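Local structure of hemolysin activator protein CdiB (Acinetobacter baumannii ACICU, 6WIL) at residues K151-Q156 and L181-Y185. The protein probably secretes its partner CdiA toxin across the outer membrane, as an Omp85-type two-partner secretion transporter of contact-dependent growth inhibition. Sequence-based numbering, arbitrary orientation.
Sequences KISSLQ and LKRVY
Lys151-Gln156 runs extended through Lys151 and Ile152 (phi/psi -99/132 and -151/126), then turns at Ser153 into helix 154-160. Ser153, chi1 p, is the N-cap: its OG accepts from Gln156 N at 3.0 Å. Across from Lys151-Gln156, residues Leu181 to Val184 keep helical phi/psi angles, with Tyr185 N hydrogen-bonded to Leu181 O at 2.8 Å, before Tyr185 turns extended (-126/154) and opens strand 185-193. CA atoms stand 9.6 Å apart for Ile152 and Tyr185 and 8.7 Å for Gln156 and Leu181, so side chains bridge the gap. Tyr185, chi1 m, chi2 -73°, spans it with its ring, and its OH gives a weak hydrogen bond to Lys151 O at 2.7 Å. Ile152, t at both chi1 and chi2, sets CD1 3.8 Å from Tyr185 CE2 and 3.9 Å from Leu181 CD2, with Leu181 in the m,t rotamer; Leu211 of strand 204-213 touches both Ile152 and Tyr185. Lys151, m at chi1 to chi3, leads its amine away. On the barrel side, Arg183 forms a salt bridge with Asp283. The contact joins the lead-in to helix 154-160 to the connection from helix 171-181 into strand 185-193, in the helix-on-sheet core of a POTRA domain, here beside the barrel of a TpsB transporter.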
loop_
_atom_site.group_PDB
_atom_site.type_symbol
_atom_site.label_atom_id
_atom_site.label_comp_id
_atom_site.label_asym_id
_atom_site.label_seq_id
_atom_site.Cartn_x
_atom_site.Cartn_y
_atom_site.Cartn_z
ATOM N N LYS A 151 6.472 0.774 26.951
ATOM C CA LYS A 151 7.875 1.157 26.874
ATOM C C LYS A 151 8.222 1.555 25.447
ATOM O O LYS A 151 7.896 0.835 24.496
ATOM C CB LYS A 151 8.786 0.020 27.340
ATOM C CG LYS A 151 8.404 -0.560 28.694
ATOM C CD LYS A 151 8.157 0.526 29.731
ATOM C CE LYS A 151 9.437 1.016 30.389
ATOM N NZ LYS A 151 9.134 1.990 31.491
ATOM N N ILE A 152 8.880 2.700 25.305
ATOM C CA ILE A 152 9.342 3.172 24.006
ATOM C C ILE A 152 10.593 4.011 24.228
ATOM O O ILE A 152 10.594 4.943 25.036
ATOM C CB ILE A 152 8.245 3.959 23.256
ATOM C CG1 ILE A 152 8.764 4.456 21.910
ATOM C CG2 ILE A 152 7.710 5.115 24.092
ATOM C CD1 ILE A 152 7.670 4.804 20.927
ATOM N N SER A 153 11.667 3.660 23.530
ATOM C CA SER A 153 12.908 4.399 23.672
ATOM C C SER A 153 12.763 5.793 23.069
ATOM O O SER A 153 11.909 6.047 22.215
ATOM C CB SER A 153 14.059 3.658 22.996
ATOM O OG SER A 153 14.159 4.020 21.630
ATOM N N SER A 154 13.618 6.707 23.531
ATOM C CA SER A 154 13.596 8.063 22.995
ATOM C C SER A 154 13.940 8.080 21.513
ATOM O O SER A 154 13.416 8.912 20.763
ATOM C CB SER A 154 14.557 8.952 23.782
ATOM O OG SER A 154 14.178 9.010 25.146
ATOM N N LEU A 155 14.805 7.166 21.070
ATOM C CA LEU A 155 15.123 7.075 19.650
ATOM C C LEU A 155 13.899 6.663 18.840
ATOM O O LEU A 155 13.654 7.202 17.755
ATOM C CB LEU A 155 16.274 6.091 19.436
ATOM C CG LEU A 155 16.721 5.828 17.996
ATOM C CD1 LEU A 155 17.152 7.119 17.318
ATOM C CD2 LEU A 155 17.845 4.799 17.965
ATOM N N GLN A 156 13.114 5.716 19.362
ATOM C CA GLN A 156 11.898 5.287 18.678
ATOM C C GLN A 156 10.948 6.453 18.441
ATOM O O GLN A 156 10.381 6.588 17.350
ATOM C CB GLN A 156 11.201 4.196 19.487
ATOM C CG GLN A 156 11.391 2.786 18.966
ATOM C CD GLN A 156 10.733 1.762 19.863
ATOM O OE1 GLN A 156 9.723 1.156 19.500
ATOM N NE2 GLN A 156 11.297 1.569 21.053
ATOM N N LEU A 181 3.884 4.026 14.657
ATOM C CA LEU A 181 3.895 3.322 15.934
ATOM C C LEU A 181 2.977 2.108 15.916
ATOM O O LEU A 181 3.201 1.155 16.670
ATOM C CB LEU A 181 3.491 4.261 17.073
ATOM C CG LEU A 181 4.411 5.440 17.387
ATOM C CD1 LEU A 181 3.998 6.132 18.687
ATOM C CD2 LEU A 181 5.854 4.987 17.452
ATOM N N LYS A 182 1.943 2.121 15.079
ATOM C CA LYS A 182 1.026 0.990 15.019
ATOM C C LYS A 182 1.613 -0.216 14.303
ATOM O O LYS A 182 0.972 -1.271 14.281
ATOM C CB LYS A 182 -0.285 1.404 14.350
ATOM C CG LYS A 182 -1.229 2.138 15.284
ATOM C CD LYS A 182 -2.298 2.884 14.511
ATOM C CE LYS A 182 -3.142 1.954 13.654
ATOM N NZ LYS A 182 -4.076 1.122 14.460
ATOM N N ARG A 183 2.807 -0.091 13.719
ATOM C CA ARG A 183 3.471 -1.272 13.182
ATOM C C ARG A 183 3.917 -2.210 14.293
ATOM O O ARG A 183 3.915 -3.430 14.106
ATOM C CB ARG A 183 4.664 -0.862 12.321
ATOM C CG ARG A 183 4.271 -0.147 11.046
ATOM C CD ARG A 183 5.487 0.238 10.234
ATOM N NE ARG A 183 5.130 1.087 9.104
ATOM C CZ ARG A 183 5.962 1.406 8.119
ATOM N NH1 ARG A 183 7.202 0.934 8.119
ATOM N NH2 ARG A 183 5.551 2.189 7.133
ATOM N N VAL A 184 4.284 -1.669 15.452
ATOM C CA VAL A 184 4.811 -2.474 16.548
ATOM C C VAL A 184 4.004 -2.345 17.831
ATOM O O VAL A 184 4.207 -3.155 18.749
ATOM C CB VAL A 184 6.295 -2.144 16.824
ATOM C CG1 VAL A 184 7.117 -2.281 15.548
ATOM C CG2 VAL A 184 6.431 -0.755 17.396
ATOM N N TYR A 185 3.099 -1.372 17.936
ATOM C CA TYR A 185 2.282 -1.192 19.126
ATOM C C TYR A 185 0.804 -1.177 18.771
ATOM O O TYR A 185 0.415 -0.830 17.652
ATOM C CB TYR A 185 2.584 0.122 19.858
ATOM C CG TYR A 185 3.986 0.276 20.385
ATOM C CD1 TYR A 185 4.421 -0.443 21.494
ATOM C CD2 TYR A 185 4.865 1.172 19.795
ATOM C CE1 TYR A 185 5.705 -0.291 21.980
ATOM C CE2 TYR A 185 6.147 1.331 20.272
ATOM C CZ TYR A 185 6.563 0.602 21.363
ATOM O OH TYR A 185 7.843 0.777 21.829
#